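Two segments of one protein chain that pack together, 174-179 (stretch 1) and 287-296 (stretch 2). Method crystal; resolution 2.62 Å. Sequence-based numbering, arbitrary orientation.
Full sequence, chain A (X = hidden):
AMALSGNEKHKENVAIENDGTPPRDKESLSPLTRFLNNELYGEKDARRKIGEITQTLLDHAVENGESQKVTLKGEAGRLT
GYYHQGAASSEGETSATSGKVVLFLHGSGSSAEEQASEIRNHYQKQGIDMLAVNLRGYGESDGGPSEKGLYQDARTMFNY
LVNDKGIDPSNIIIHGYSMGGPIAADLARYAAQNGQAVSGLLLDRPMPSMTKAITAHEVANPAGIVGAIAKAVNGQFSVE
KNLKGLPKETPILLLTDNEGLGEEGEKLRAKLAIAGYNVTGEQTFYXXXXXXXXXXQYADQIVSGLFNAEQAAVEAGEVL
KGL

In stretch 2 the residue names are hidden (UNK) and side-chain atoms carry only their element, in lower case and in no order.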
ATOM      1  N   ILE A 174       7.277  -4.681  -4.053  1.00 76.31           N
ATOM      2  CA  ILE A 174       6.011  -4.107  -3.651  1.00 77.85           C
ATOM      3  C   ILE A 174       6.054  -3.956  -2.152  1.00 68.42           C
ATOM      4  O   ILE A 174       6.093  -4.938  -1.415  1.00 75.79           O
ATOM      5  CB  ILE A 174       4.803  -4.952  -4.126  1.00 79.31           C
ATOM      6  CG1 ILE A 174       4.889  -5.171  -5.645  1.00 84.64           C
ATOM      7  CG2 ILE A 174       3.502  -4.230  -3.816  1.00 76.36           C
ATOM      8  CD1 ILE A 174       3.929  -6.204  -6.201  1.00 84.34           C
ATOM      9  N   HIS A 175       6.162  -2.710  -1.720  1.00 67.84           N
ATOM     10  CA  HIS A 175       6.111  -2.363  -0.315  1.00 68.35           C
ATOM     11  C   HIS A 175       4.665  -2.067   0.006  1.00 61.32           C
ATOM     12  O   HIS A 175       4.149  -1.000  -0.326  1.00 67.43           O
ATOM     13  CB  HIS A 175       6.984  -1.133  -0.033  1.00 69.71           C
ATOM     14  CG  HIS A 175       7.140  -0.816   1.425  1.00 70.22           C
ATOM     15  ND1 HIS A 175       8.213  -0.107   1.919  1.00 65.68           N
ATOM     16  CD2 HIS A 175       6.367  -1.118   2.495  1.00 74.93           C
ATOM     17  CE1 HIS A 175       8.095   0.016   3.226  1.00 68.03           C
ATOM     18  NE2 HIS A 175       6.983  -0.585   3.601  1.00 77.60           N
ATOM     19  N   GLY A 176       4.003  -3.036   0.614  1.00 57.49           N
ATOM     20  CA  GLY A 176       2.602  -2.884   1.014  1.00 60.74           C
ATOM     21  C   GLY A 176       2.488  -2.632   2.501  1.00 57.33           C
ATOM     22  O   GLY A 176       2.606  -3.565   3.302  1.00 61.18           O
ATOM     23  N   TYR A 177       2.296  -1.371   2.872  1.00 51.71           N
ATOM     24  CA  TYR A 177       2.125  -1.000   4.279  1.00 56.46           C
ATOM     25  C   TYR A 177       0.652  -1.270   4.550  1.00 57.69           C
ATOM     26  O   TYR A 177      -0.194  -1.027   3.693  1.00 66.48           O
ATOM     27  CB  TYR A 177       2.682   0.415   4.529  1.00 61.59           C
ATOM     28  CG  TYR A 177       2.318   1.052   5.874  1.00 58.43           C
ATOM     29  CD1 TYR A 177       2.730   0.484   7.083  1.00 57.09           C
ATOM     30  CD2 TYR A 177       1.664   2.267   5.924  1.00 54.76           C
ATOM     31  CE1 TYR A 177       2.396   1.062   8.294  1.00 53.00           C
ATOM     32  CE2 TYR A 177       1.345   2.856   7.131  1.00 56.06           C
ATOM     33  CZ  TYR A 177       1.713   2.246   8.310  1.00 56.20           C
ATOM     34  OH  TYR A 177       1.403   2.844   9.503  1.00 58.95           O
ATOM     35  N   SER A 178       0.356  -1.817   5.732  1.00 63.80           N
ATOM     36  CA  SER A 178      -0.945  -1.728   6.408  1.00 64.78           C
ATOM     37  C   SER A 178      -2.047  -2.248   5.461  1.00 64.39           C
ATOM     38  O   SER A 178      -1.893  -3.348   4.929  1.00 68.51           O
ATOM     39  CB  SER A 178      -1.185  -0.291   6.882  1.00 63.01           C
ATOM     40  OG  SER A 178      -2.171  -0.257   7.890  1.00 55.60           O
ATOM     41  N   MET A 179      -3.117  -1.479   5.220  1.00 59.96           N
ATOM     42  CA  MET A 179      -4.114  -1.834   4.171  1.00 60.27           C
ATOM     43  C   MET A 179      -3.460  -2.062   2.813  1.00 57.08           C
ATOM     44  O   MET A 179      -3.948  -2.846   2.019  1.00 58.81           O
ATOM     45  CB  MET A 179      -5.181  -0.747   4.032  1.00 62.05           C
ATOM     46  CG  MET A 179      -6.195  -0.945   2.898  1.00 58.89           C
ATOM     47  SD  MET A 179      -7.570   0.245   3.003  1.00 59.43           S
ATOM     48  CE  MET A 179      -6.945   1.525   1.927  1.00 60.83           C
ATOM     49  N   UNK A 287       5.765   0.018  17.192  1.00 79.13           N
ATOM     50  CA  UNK A 287       4.331   0.254  17.036  1.00 80.56           C
ATOM     51  C   UNK A 287       3.944   0.394  15.571  1.00 86.81           C
ATOM     52  O   UNK A 287       4.811   0.539  14.698  1.00 95.45           O
ATOM     53  N   UNK A 288       2.639   0.360  15.304  1.00 79.99           N
ATOM     54  CA  UNK A 288       2.123   0.307  13.926  1.00 75.72           C
ATOM     55  C   UNK A 288       2.536   1.498  13.042  1.00 70.94           C
ATOM     56  O   UNK A 288       2.808   1.319  11.857  1.00 75.61           O
ATOM     57  n   UNK A 288      -0.938   0.113  10.600  1.00 71.26           N
ATOM     58  n   UNK A 288      -0.021  -1.275  11.952  1.00 65.94           N
ATOM     59  c   UNK A 288       0.011  -0.042  12.572  1.00 74.15           C
ATOM     60  c   UNK A 288      -0.562   0.830  11.708  1.00 69.03           C
ATOM     61  c   UNK A 288      -0.602  -1.153  10.772  1.00 68.36           C
ATOM     62  c   UNK A 288       0.603   0.168  13.933  1.00 73.01           C
ATOM     63  N   UNK A 289       2.589   2.693  13.622  1.00 66.80           N
ATOM     64  CA  UNK A 289       2.833   3.921  12.856  1.00 78.19           C
ATOM     65  C   UNK A 289       4.302   4.369  12.860  1.00 77.83           C
ATOM     66  O   UNK A 289       4.641   5.393  12.254  1.00 80.93           O
ATOM     67  c   UNK A 289       0.471   4.754  13.370  1.00 92.92           C
ATOM     68  o   UNK A 289      -0.538   6.821  12.761  1.00113.46           O
ATOM     69  c   UNK A 289      -0.383   5.968  13.664  1.00105.85           C
ATOM     70  o   UNK A 289      -0.922   6.055  14.793  1.00117.80           O
ATOM     71  c   UNK A 289       1.955   5.062  13.383  1.00 82.34           C
ATOM     72  N   UNK A 290       5.171   3.609  13.517  1.00 69.25           N
ATOM     73  CA  UNK A 290       6.570   4.025  13.678  1.00 70.87           C
ATOM     74  C   UNK A 290       7.407   3.661  12.449  1.00 65.32           C
ATOM     75  O   UNK A 290       8.303   2.824  12.522  1.00 65.35           O
ATOM     76  c   UNK A 290       7.164   3.410  14.935  1.00 67.87           C
ATOM     77  N   UNK A 291       7.123   4.321  11.332  1.00 63.85           N
ATOM     78  CA  UNK A 291       7.650   3.901  10.033  1.00 73.05           C
ATOM     79  C   UNK A 291       9.150   4.164   9.937  1.00 77.32           C
ATOM     80  O   UNK A 291       9.925   3.309   9.488  1.00 67.84           O
ATOM     81  c   UNK A 291       6.923   4.628   8.893  1.00 70.53           C
ATOM     82  o   UNK A 291       5.623   4.099   8.690  1.00 73.13           O
ATOM     83  N   UNK A 292       9.551   5.357  10.364  1.00 79.23           N
ATOM     84  CA  UNK A 292      10.932   5.761  10.274  1.00 78.53           C
ATOM     85  C   UNK A 292      11.805   4.863  11.132  1.00 78.06           C
ATOM     86  O   UNK A 292      12.770   4.265  10.638  1.00 75.46           O
ATOM     87  c   UNK A 292      12.506   7.687  10.579  1.00 81.85           C
ATOM     88  n   UNK A 292      12.950   8.486  11.535  1.00 81.46           N
ATOM     89  o   UNK A 292      13.210   7.315   9.634  1.00 79.80           O
ATOM     90  c   UNK A 292      11.090   7.203  10.720  1.00 79.13           C
ATOM     91  N   UNK A 293      11.448   4.765  12.413  1.00 80.16           N
ATOM     92  CA  UNK A 293      12.138   3.873  13.362  1.00 98.29           C
ATOM     93  C   UNK A 293      12.260   2.430  12.798  1.00 91.01           C
ATOM     94  O   UNK A 293      13.335   1.825  12.851  1.00 89.66           O
ATOM     95  c   UNK A 293      11.426   3.863  14.741  1.00112.76           C
ATOM     96  c   UNK A 293      13.122   3.321  18.774  1.00139.32           C
ATOM     97  c   UNK A 293      12.815   4.736  16.732  1.00140.54           C
ATOM     98  c   UNK A 293      11.745   5.052  15.672  1.00122.46           C
ATOM     99  n   UNK A 293      12.351   3.824  17.797  1.00151.38           N
ATOM    100  n   UNK A 293      13.528   2.045  18.715  1.00113.36           N
ATOM    101  n   UNK A 293      13.496   4.081  19.807  1.00131.67           N
ATOM    102  N   UNK A 294      11.175   1.920  12.214  1.00 78.32           N
ATOM    103  CA  UNK A 294      11.165   0.567  11.640  1.00 73.87           C
ATOM    104  C   UNK A 294      12.048   0.460  10.394  1.00 77.21           C
ATOM    105  O   UNK A 294      12.844  -0.481  10.260  1.00 66.54           O
ATOM    106  c   UNK A 294       9.563  -1.197  10.565  1.00 63.23           C
ATOM    107  c   UNK A 294       9.732   0.133  11.315  1.00 66.01           C
ATOM    108  c   UNK A 294       8.402  -1.997  11.123  1.00 64.73           C
ATOM    109  c   UNK A 294       9.348  -0.960   9.083  1.00 64.56           C
ATOM    110  N   UNK A 295      11.890   1.406   9.473  1.00 79.98           N
ATOM    111  CA  UNK A 295      12.645   1.368   8.223  1.00 83.03           C
ATOM    112  C   UNK A 295      14.153   1.476   8.490  1.00 92.48           C
ATOM    113  O   UNK A 295      14.946   0.729   7.897  1.00 75.08           O
ATOM    114  c   UNK A 295      11.977   0.703   4.422  1.00 82.28           C
ATOM    115  s   UNK A 295      10.775   0.510   5.737  1.00 79.37           S
ATOM    116  c   UNK A 295      12.168   2.456   7.250  1.00 80.56           C
ATOM    117  c   UNK A 295      10.851   2.133   6.542  1.00 81.26           C
ATOM    118  N   UNK A 296      14.538   2.350   9.426  1.00 93.92           N
ATOM    119  CA  UNK A 296      15.936   2.446   9.869  1.00 88.94           C
ATOM    120  C   UNK A 296      16.563   1.080  10.131  1.00 92.35           C
ATOM    121  O   UNK A 296      17.585   0.712   9.522  1.00 84.73           O
TER

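Position 287 has no side-chain atoms at all, which identifies Gly-287. It opens a type I beta turn that ends at position 290, and it touches nothing on stretch 1.

Position 288 carries one carbon followed by a five-membered ring of three carbons and two nitrogens. A ring nitrogen lies 3.0 Å from OG of Ser-178, and one ring face has CE1 of Tyr-177 over it. This is the imidazole of His-288. Its CA-to-CB bond points sideways, but the t rotamer brings the ring closer to stretch 1. NE2 and OG of Ser-178 form a hydrogen bond in which either could be the donor. Imidazole suits the place because it offers a polar nitrogen at its edge and a flat face to a neighbouring aromatic ring.

Position 289 has three carbons in a chain, the third bearing two oxygens. Its CA lies 3.8 Å from OH of Tyr-177, and its second side-chain carbon 4.4 Å from OH of Tyr-177. A carboxylate on a two-carbon stem is Glu-289. Its CA-to-CB bond points away from stretch 1 and the residue is exposed, as suits a charged group.

At position 290 a single carbon marks Ala-290. It points away from stretch 1 and occupies the N-cap position. Its small side chain makes no contact with stretch 1, while its backbone N closes the turn through a weak bond to O of Gly-287 at 3.3 Å.

Position 291 has one carbon and one oxygen, the oxygen 4.3 Å from CZ of Tyr-177: Ser-291, the first residue of the helix. Its OG is hydrogen-bonded elsewhere in the structure, so this buried hydroxyl is satisfied.

Position 292 shows two carbons, the second carrying one oxygen and one nitrogen: the amide of Asn-292, exposed and out of reach. Position 293 has three carbons, a nitrogen, and a carbon with two further nitrogens, the guanidinium of Arg-293, likewise exposed.

Position 294 has four carbons, forked at the second; it is Leu-294, buried and apolar. Its CA-to-CB bond points toward stretch 1, but its nearest methyl carbon, CD2, stays 6.0 Å from NE2 of His-175, too far for contact.

Position 295 has two carbons, a sulfur and a last carbon, unbranched; the sulfur lies 3.7 Å from CE1 of His-175, at the ring edge. This is Met-295, whose flexible thioether can pack beside an aromatic. Position 296, without a side chain, is Gly-296, exposed and out of reach.

The contact therefore joins a strand to a turn and the helix that follows. Tyr-177 and His-288 lie with near-parallel rings slid apart, centroids 5.4 Å from each other, while OH of Tyr-177 sits 3.1 Å from backbone O of His-288. Ser-178 anchors the imidazole, and Met-295 extends the packing along the helix to His-175.

Stretch 2 287-296: GHEASNRLMG
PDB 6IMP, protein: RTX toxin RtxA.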